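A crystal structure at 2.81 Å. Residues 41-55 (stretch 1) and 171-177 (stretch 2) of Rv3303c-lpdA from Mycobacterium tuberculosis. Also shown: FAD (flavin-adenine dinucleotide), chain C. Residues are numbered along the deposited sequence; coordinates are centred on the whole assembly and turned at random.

Stretch 1 41-55: GAAVLDDCVPSKTFI
Stretch 2 (171-177) TWRQLYD

Stretch 1 is helical up to Leu45, breaks at Asp46 (phi/psi -128/-58) and Asp47 (-94/-77), and resumes as a helix from Cys48 through Ile55. In stretch 2, Trp172 to Leu175 have helical phi/psi without the regular bonds. The CA atoms of Asp46 and Arg173 lie 5.8 Å apart, those of Phe54 and Tyr176 8.6 Å, so both stretches advance in the same sense. Water 1 lies between the backbones, its O 3.2 Å from Asp46 O and 3.0 Å from Arg173 O.

At the break, the Asp47 carboxylate (chi1 m, -36°) gathers donors from two side chains. Trp172 (chi1 p, chi2 83°) gives a nearly straight hydrogen bond from NE1 to Asp47 OD1 (3.0 Å). Arg173 (chi1 m, chi2 and chi3 both t) forms a salt bridge: NE to Asp47 OD1 is 2.8 Å and NH2 to Asp47 OD2 3.2 Å, the acid lying at the guanidinium edge where the N-H bonds point. Asp46 CB covers one guanidinium face, 3.7 Å from Arg173 NE.

Farther along, packing is mainly apolar. Tyr176 (chi1 m, -39°) places CE2 3.9 Å from Pro50 CB and CE1 3.6 Å from Phe54 CD1; Phe54 is t, and the two ring planes meet obliquely at 49°. Ser51 OG turns back within its own stretch, donating to Asp47 O just ahead of the helix (2.7 Å). FAD C7M lies over one face of the Trp172 ring.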

ATOM      1  N   GLY A  41      13.321  30.639  16.384  1.00  2.46           N
ATOM      2  CA  GLY A  41      14.530  31.013  15.670  1.00  1.94           C
ATOM      3  C   GLY A  41      14.331  32.031  14.562  1.00  1.00           C
ATOM      4  O   GLY A  41      13.293  32.652  14.455  1.00  1.00           O
ATOM      5  N   ALA A  42      15.340  32.189  13.726  1.00  1.12           N
ATOM      6  CA  ALA A  42      15.284  33.138  12.616  1.00  2.39           C
ATOM      7  C   ALA A  42      14.180  32.879  11.643  1.00  1.00           C
ATOM      8  O   ALA A  42      13.693  33.811  11.065  1.00  1.00           O
ATOM      9  CB  ALA A  42      16.629  33.189  11.863  1.00  2.12           C
ATOM     10  N   ALA A  43      13.822  31.619  11.449  1.00  1.67           N
ATOM     11  CA  ALA A  43      12.731  31.262  10.534  1.00  3.80           C
ATOM     12  C   ALA A  43      11.453  32.018  10.893  1.00  5.16           C
ATOM     13  O   ALA A  43      10.728  32.517  10.003  1.00  5.43           O
ATOM     14  CB  ALA A  43      12.437  29.771  10.589  1.00  1.00           C
ATOM     15  N   VAL A  44      11.177  32.073  12.197  1.00  6.18           N
ATOM     16  CA  VAL A  44       9.989  32.718  12.735  1.00  7.06           C
ATOM     17  C   VAL A  44      10.152  34.199  13.086  1.00  8.31           C
ATOM     18  O   VAL A  44       9.254  35.014  12.876  1.00  9.72           O
ATOM     19  CB  VAL A  44       9.553  31.972  14.006  1.00  7.64           C
ATOM     20  CG1 VAL A  44       8.671  32.857  14.922  1.00  7.64           C
ATOM     21  CG2 VAL A  44       8.821  30.784  13.621  1.00  6.15           C
ATOM     22  N   LEU A  45      11.293  34.539  13.656  1.00  9.25           N
ATOM     23  CA  LEU A  45      11.554  35.914  14.076  1.00 10.47           C
ATOM     24  C   LEU A  45      12.215  36.837  13.030  1.00 13.09           C
ATOM     25  O   LEU A  45      12.125  38.069  13.117  1.00 11.37           O
ATOM     26  CB  LEU A  45      12.439  35.902  15.341  1.00  6.58           C
ATOM     27  CG  LEU A  45      11.757  35.464  16.643  1.00  4.50           C
ATOM     28  CD1 LEU A  45      12.725  35.521  17.777  1.00  4.31           C
ATOM     29  CD2 LEU A  45      10.556  36.327  16.916  1.00  1.00           C
ATOM     30  N   ASP A  46      12.826  36.238  12.014  1.00 15.62           N
ATOM     31  CA  ASP A  46      13.584  37.031  11.087  1.00 16.83           C
ATOM     32  C   ASP A  46      13.343  36.936   9.609  1.00 17.33           C
ATOM     33  O   ASP A  46      13.079  37.939   8.925  1.00 16.65           O
ATOM     34  CB  ASP A  46      15.049  36.727  11.339  1.00 18.50           C
ATOM     35  CG  ASP A  46      15.574  37.447  12.545  1.00 20.52           C
ATOM     36  OD1 ASP A  46      15.277  38.663  12.631  1.00 22.30           O
ATOM     37  OD2 ASP A  46      16.283  36.835  13.388  1.00 20.39           O
ATOM     38  N   ASP A  47      13.499  35.714   9.123  1.00 16.45           N
ATOM     39  CA  ASP A  47      13.388  35.452   7.724  1.00 15.42           C
ATOM     40  C   ASP A  47      12.019  34.996   7.198  1.00 14.84           C
ATOM     41  O   ASP A  47      11.249  35.763   6.578  1.00 14.16           O
ATOM     42  CB  ASP A  47      14.438  34.417   7.365  1.00 16.47           C
ATOM     43  CG  ASP A  47      15.737  34.581   8.141  1.00 17.53           C
ATOM     44  OD1 ASP A  47      16.277  35.699   8.228  1.00 17.38           O
ATOM     45  OD2 ASP A  47      16.242  33.557   8.649  1.00 19.13           O
ATOM     46  N   CYS A  48      11.728  33.726   7.438  1.00 13.32           N
ATOM     47  CA  CYS A  48      10.508  33.114   6.943  1.00 12.15           C
ATOM     48  C   CYS A  48       9.150  33.726   7.343  1.00 10.97           C
ATOM     49  O   CYS A  48       8.509  34.399   6.526  1.00  9.35           O
ATOM     50  CB  CYS A  48      10.532  31.618   7.258  1.00 11.11           C
ATOM     51  SG  CYS A  48       9.083  30.855   6.623  1.00 10.82           S
ATOM     52  N   VAL A  49       8.693  33.463   8.562  1.00 10.01           N
ATOM     53  CA  VAL A  49       7.418  34.030   8.991  1.00 10.56           C
ATOM     54  C   VAL A  49       7.213  35.531   8.575  1.00 10.69           C
ATOM     55  O   VAL A  49       6.155  35.866   8.011  1.00 12.40           O
ATOM     56  CB  VAL A  49       7.201  33.847  10.527  1.00  9.48           C
ATOM     57  CG1 VAL A  49       6.133  34.787  11.021  1.00  5.03           C
ATOM     58  CG2 VAL A  49       6.848  32.400  10.805  1.00  7.44           C
ATOM     59  N   PRO A  50       8.194  36.437   8.838  1.00  8.96           N
ATOM     60  CA  PRO A  50       8.072  37.866   8.463  1.00  7.30           C
ATOM     61  C   PRO A  50       7.906  38.144   6.938  1.00  6.36           C
ATOM     62  O   PRO A  50       6.925  38.790   6.546  1.00  4.94           O
ATOM     63  CB  PRO A  50       9.346  38.484   9.017  1.00  7.21           C
ATOM     64  CG  PRO A  50       9.617  37.695  10.216  1.00  7.76           C
ATOM     65  CD  PRO A  50       9.327  36.254   9.764  1.00  8.64           C
ATOM     66  N   SER A  51       8.827  37.686   6.076  1.00  5.06           N
ATOM     67  CA  SER A  51       8.627  37.920   4.626  1.00  6.21           C
ATOM     68  C   SER A  51       7.226  37.477   4.166  1.00  8.08           C
ATOM     69  O   SER A  51       6.556  38.225   3.431  1.00  9.32           O
ATOM     70  CB  SER A  51       9.675  37.218   3.747  1.00  4.11           C
ATOM     71  OG  SER A  51       9.988  35.914   4.233  1.00  6.78           O
ATOM     72  N   LYS A  52       6.772  36.289   4.597  1.00  7.65           N
ATOM     73  CA  LYS A  52       5.452  35.802   4.221  1.00  6.23           C
ATOM     74  C   LYS A  52       4.394  36.726   4.775  1.00  5.23           C
ATOM     75  O   LYS A  52       3.365  36.916   4.142  1.00  4.40           O
ATOM     76  CB  LYS A  52       5.202  34.357   4.714  1.00  8.83           C
ATOM     77  CG  LYS A  52       5.668  33.188   3.756  1.00  7.84           C
ATOM     78  CD  LYS A  52       7.175  33.083   3.641  1.00  7.30           C
ATOM     79  CE  LYS A  52       7.664  33.370   2.229  1.00  6.58           C
ATOM     80  NZ  LYS A  52       9.149  33.509   2.167  1.00  4.44           N
ATOM     81  N   THR A  53       4.635  37.304   5.945  1.00  4.73           N
ATOM     82  CA  THR A  53       3.661  38.227   6.521  1.00  5.84           C
ATOM     83  C   THR A  53       3.662  39.455   5.629  1.00  7.23           C
ATOM     84  O   THR A  53       2.622  39.857   5.079  1.00  7.81           O
ATOM     85  CB  THR A  53       4.048  38.623   7.941  1.00  5.30           C
ATOM     86  OG1 THR A  53       4.452  37.434   8.616  1.00  6.14           O
ATOM     87  CG2 THR A  53       2.873  39.246   8.725  1.00  1.02           C
ATOM     88  N   PHE A  54       4.838  40.042   5.465  1.00  7.84           N
ATOM     89  CA  PHE A  54       4.998  41.217   4.593  1.00  8.36           C
ATOM     90  C   PHE A  54       4.295  41.008   3.252  1.00  8.25           C
ATOM     91  O   PHE A  54       3.533  41.861   2.808  1.00  8.21           O
ATOM     92  CB  PHE A  54       6.490  41.492   4.330  1.00  7.98           C
ATOM     93  CG  PHE A  54       6.747  42.753   3.615  1.00  5.68           C
ATOM     94  CD1 PHE A  54       6.632  43.949   4.266  1.00  4.11           C
ATOM     95  CD2 PHE A  54       7.056  42.745   2.251  1.00  6.61           C
ATOM     96  CE1 PHE A  54       6.824  45.168   3.559  1.00  5.81           C
ATOM     97  CE2 PHE A  54       7.248  43.964   1.535  1.00  6.74           C
ATOM     98  CZ  PHE A  54       7.127  45.176   2.192  1.00  4.04           C
ATOM     99  N   ILE A  55       4.551  39.861   2.628  1.00  8.83           N
ATOM    100  CA  ILE A  55       3.980  39.520   1.325  1.00  9.06           C
ATOM    101  C   ILE A  55       2.478  39.351   1.360  1.00 10.73           C
ATOM    102  O   ILE A  55       1.809  39.669   0.377  1.00 11.08           O
ATOM    103  CB  ILE A  55       4.643  38.243   0.733  1.00  6.95           C
ATOM    104  CG1 ILE A  55       6.060  38.559   0.245  1.00  6.32           C
ATOM    105  CG2 ILE A  55       3.846  37.720  -0.366  1.00  4.03           C
ATOM    106  CD1 ILE A  55       6.841  37.360  -0.270  1.00  4.04           C
ATOM    107  N   THR A 171      19.835  44.232   4.382  1.00 13.62           N
ATOM    108  CA  THR A 171      19.784  42.763   4.247  1.00 12.92           C
ATOM    109  C   THR A 171      18.268  42.541   4.337  1.00 11.60           C
ATOM    110  O   THR A 171      17.542  43.419   4.740  1.00 13.46           O
ATOM    111  CB  THR A 171      20.367  42.006   5.442  1.00 13.53           C
ATOM    112  OG1 THR A 171      19.575  42.322   6.588  1.00 13.20           O
ATOM    113  CG2 THR A 171      21.787  42.377   5.712  1.00 11.66           C
ATOM    114  N   TRP A 172      17.757  41.388   3.995  1.00 10.31           N
ATOM    115  CA  TRP A 172      16.313  41.233   4.132  1.00 10.04           C
ATOM    116  C   TRP A 172      15.791  41.377   5.590  1.00  9.79           C
ATOM    117  O   TRP A 172      14.625  41.782   5.805  1.00  9.81           O
ATOM    118  CB  TRP A 172      15.887  39.890   3.541  1.00  9.07           C
ATOM    119  CG  TRP A 172      16.493  38.769   4.217  1.00  9.30           C
ATOM    120  CD1 TRP A 172      16.065  38.183   5.363  1.00  9.87           C
ATOM    121  CD2 TRP A 172      17.660  38.065   3.814  1.00 10.06           C
ATOM    122  NE1 TRP A 172      16.890  37.145   5.702  1.00 12.27           N
ATOM    123  CE2 TRP A 172      17.886  37.053   4.764  1.00 11.75           C
ATOM    124  CE3 TRP A 172      18.538  38.188   2.752  1.00 10.20           C
ATOM    125  CZ2 TRP A 172      18.963  36.165   4.678  1.00 12.07           C
ATOM    126  CZ3 TRP A 172      19.617  37.290   2.671  1.00 12.96           C
ATOM    127  CH2 TRP A 172      19.815  36.297   3.628  1.00 11.12           C
ATOM    128  N   ARG A 173      16.623  41.060   6.589  1.00  8.00           N
ATOM    129  CA  ARG A 173      16.186  41.195   7.973  1.00  7.68           C
ATOM    130  C   ARG A 173      15.865  42.642   8.323  1.00  9.14           C
ATOM    131  O   ARG A 173      14.939  42.915   9.107  1.00 10.63           O
ATOM    132  CB  ARG A 173      17.221  40.638   8.943  1.00  6.81           C
ATOM    133  CG  ARG A 173      17.263  39.129   8.929  1.00  7.28           C
ATOM    134  CD  ARG A 173      18.374  38.504   9.725  1.00  5.40           C
ATOM    135  NE  ARG A 173      18.291  37.073   9.534  1.00  5.62           N
ATOM    136  CZ  ARG A 173      19.001  36.209  10.225  1.00  5.91           C
ATOM    137  NH1 ARG A 173      19.848  36.671  11.124  1.00  5.73           N
ATOM    138  NH2 ARG A 173      18.818  34.905  10.064  1.00  4.48           N
ATOM    139  N   GLN A 174      16.589  43.574   7.707  1.00  9.85           N
ATOM    140  CA  GLN A 174      16.388  45.005   7.928  1.00  9.35           C
ATOM    141  C   GLN A 174      15.261  45.759   7.191  1.00  8.49           C
ATOM    142  O   GLN A 174      14.911  46.839   7.591  1.00  9.62           O
ATOM    143  CB  GLN A 174      17.700  45.696   7.670  1.00  9.55           C
ATOM    144  CG  GLN A 174      18.784  45.042   8.484  1.00  9.50           C
ATOM    145  CD  GLN A 174      20.142  45.589   8.155  1.00 10.85           C
ATOM    146  OE1 GLN A 174      20.510  45.698   6.992  1.00 13.61           O
ATOM    147  NE2 GLN A 174      20.894  45.932   9.166  1.00  8.90           N
ATOM    148  N   LEU A 175      14.688  45.212   6.136  1.00  7.36           N
ATOM    149  CA  LEU A 175      13.623  45.901   5.420  1.00  7.59           C
ATOM    150  C   LEU A 175      12.456  46.549   6.241  1.00  9.51           C
ATOM    151  O   LEU A 175      11.912  47.584   5.850  1.00 10.83           O
ATOM    152  CB  LEU A 175      13.016  44.932   4.401  1.00  4.04           C
ATOM    153  CG  LEU A 175      13.977  44.494   3.321  1.00  3.54           C
ATOM    154  CD1 LEU A 175      13.566  43.210   2.680  1.00  1.05           C
ATOM    155  CD2 LEU A 175      14.039  45.611   2.293  1.00  4.30           C
ATOM    156  N   TYR A 176      12.062  45.945   7.355  1.00 10.76           N
ATOM    157  CA  TYR A 176      10.918  46.425   8.119  1.00 11.97           C
ATOM    158  C   TYR A 176      11.240  47.529   9.072  1.00 13.67           C
ATOM    159  O   TYR A 176      10.428  47.901   9.913  1.00 16.05           O
ATOM    160  CB  TYR A 176      10.292  45.263   8.860  1.00 11.12           C
ATOM    161  CG  TYR A 176      10.290  44.020   8.009  1.00 12.24           C
ATOM    162  CD1 TYR A 176       9.568  43.944   6.819  1.00 11.85           C
ATOM    163  CD2 TYR A 176      11.013  42.916   8.399  1.00 13.63           C
ATOM    164  CE1 TYR A 176       9.576  42.785   6.067  1.00 13.55           C
ATOM    165  CE2 TYR A 176      11.034  41.758   7.647  1.00 12.90           C
ATOM    166  CZ  TYR A 176      10.329  41.694   6.497  1.00 13.05           C
ATOM    167  OH  TYR A 176      10.443  40.542   5.757  1.00 14.93           O
ATOM    168  N   ASP A 177      12.439  48.056   8.935  1.00 14.56           N
ATOM    169  CA  ASP A 177      12.873  49.163   9.732  1.00 14.89           C
ATOM    170  C   ASP A 177      12.669  50.485   9.039  1.00 15.69           C
ATOM    171  O   ASP A 177      12.858  51.532   9.648  1.00 16.63           O
ATOM    172  CB  ASP A 177      14.317  48.998  10.024  1.00 17.14           C
ATOM    173  CG  ASP A 177      14.568  47.793  10.826  1.00 19.55           C
ATOM    174  OD1 ASP A 177      13.615  47.390  11.530  1.00 21.94           O
ATOM    175  OD2 ASP A 177      15.702  47.273  10.776  1.00 21.66           O
TER
HETATM  176  PA  FAD C 999      17.095  28.950  12.503  1.00 10.91           P
HETATM  177  O1A FAD C 999      17.955  29.888  11.666  1.00 12.95           O
HETATM  178  O2A FAD C 999      15.583  29.069  12.319  1.00  8.28           O
HETATM  179  O5B FAD C 999      17.486  29.247  13.947  1.00 10.84           O
HETATM  180  C5B FAD C 999      18.518  28.627  14.717  1.00 10.03           C
HETATM  181  C4B FAD C 999      18.444  29.496  15.955  1.00  9.05           C
HETATM  182  O4B FAD C 999      19.343  29.076  16.949  1.00  8.22           O
HETATM  183  C3B FAD C 999      18.724  31.085  15.796  1.00  8.19           C
HETATM  184  O3B FAD C 999      17.540  31.870  15.647  1.00  3.90           O
HETATM  185  C2B FAD C 999      19.506  31.466  16.962  1.00 10.30           C
HETATM  186  O2B FAD C 999      18.876  32.213  18.005  1.00 12.96           O
HETATM  187  C1B FAD C 999      20.003  30.176  17.565  1.00 10.01           C
HETATM  188  N9A FAD C 999      21.396  29.985  17.662  1.00  7.28           N
HETATM  189  C8A FAD C 999      22.459  30.191  16.805  1.00  8.87           C
HETATM  190  N7A FAD C 999      23.620  29.888  17.326  1.00  8.41           N
HETATM  191  C5A FAD C 999      23.322  29.461  18.587  1.00  8.16           C
HETATM  192  C6A FAD C 999      24.086  29.001  19.672  1.00  6.99           C
HETATM  193  N6A FAD C 999      25.398  28.898  19.624  1.00  5.33           N
HETATM  194  N1A FAD C 999      23.425  28.648  20.830  1.00  5.89           N
HETATM  195  C2A FAD C 999      22.089  28.733  20.934  1.00  5.45           C
HETATM  196  N3A FAD C 999      21.260  29.175  19.913  1.00  7.49           N
HETATM  197  C4A FAD C 999      22.045  29.520  18.764  1.00  7.96           C
HETATM  198  N1  FAD C 999      11.877  28.092   4.628  1.00  5.54           N
HETATM  199  C2  FAD C 999      10.657  27.548   4.333  1.00  6.11           C
HETATM  200  O2  FAD C 999      10.406  26.351   4.564  1.00  9.84           O
HETATM  201  N3  FAD C 999       9.693  28.352   3.769  1.00  3.02           N
HETATM  202  C4  FAD C 999       9.826  29.680   3.472  1.00  1.67           C
HETATM  203  O4  FAD C 999       8.881  30.287   2.972  1.00  2.12           O
HETATM  204  C4X FAD C 999      11.017  30.203   3.758  1.00  3.89           C
HETATM  205  N5  FAD C 999      11.174  31.587   3.465  1.00  5.44           N
HETATM  206  C5X FAD C 999      12.440  32.148   3.774  1.00  5.92           C
HETATM  207  C6  FAD C 999      12.681  33.520   3.538  1.00  6.94           C
HETATM  208  C7  FAD C 999      13.928  34.137   3.823  1.00  7.15           C
HETATM  209  C7M FAD C 999      14.129  35.648   3.552  1.00  7.14           C
HETATM  210  C8  FAD C 999      14.969  33.319   4.351  1.00  5.29           C
HETATM  211  C8M FAD C 999      16.350  33.866   4.674  1.00  5.84           C
HETATM  212  C9  FAD C 999      14.766  31.994   4.608  1.00  4.69           C
HETATM  213  C9A FAD C 999      13.543  31.379   4.363  1.00  4.23           C
HETATM  214  N10 FAD C 999      13.254  29.956   4.630  1.00  4.19           N
HETATM  215  C10 FAD C 999      12.038  29.402   4.346  1.00  4.98           C
HETATM  216  C1' FAD C 999      14.295  29.214   5.234  1.00  2.93           C
HETATM  217  C2' FAD C 999      14.052  28.802   6.655  1.00  3.17           C
HETATM  218  O2' FAD C 999      13.754  30.004   7.449  1.00  1.51           O
HETATM  219  C3' FAD C 999      15.229  28.094   7.264  1.00  4.07           C
HETATM  220  O3' FAD C 999      15.387  26.864   6.605  1.00  2.64           O
HETATM  221  C4' FAD C 999      15.073  27.714   8.723  1.00  5.47           C
HETATM  222  O4' FAD C 999      14.958  29.038   9.369  1.00  9.05           O
HETATM  223  C5' FAD C 999      16.208  27.119   9.400  1.00  5.80           C
HETATM  224  O5' FAD C 999      15.814  26.746  10.712  1.00  8.14           O
HETATM  225  P   FAD C 999      16.800  26.230  11.807  1.00  6.72           P
HETATM  226  O1P FAD C 999      15.968  25.869  12.895  1.00  7.89           O
HETATM  227  O2P FAD C 999      17.769  25.221  11.328  1.00  8.26           O
HETATM  228  O3P FAD C 999      17.590  27.524  12.088  1.00  8.64           O
HETATM  229  O   HOH W   1      13.514  40.697  10.572  1.00 20.99           O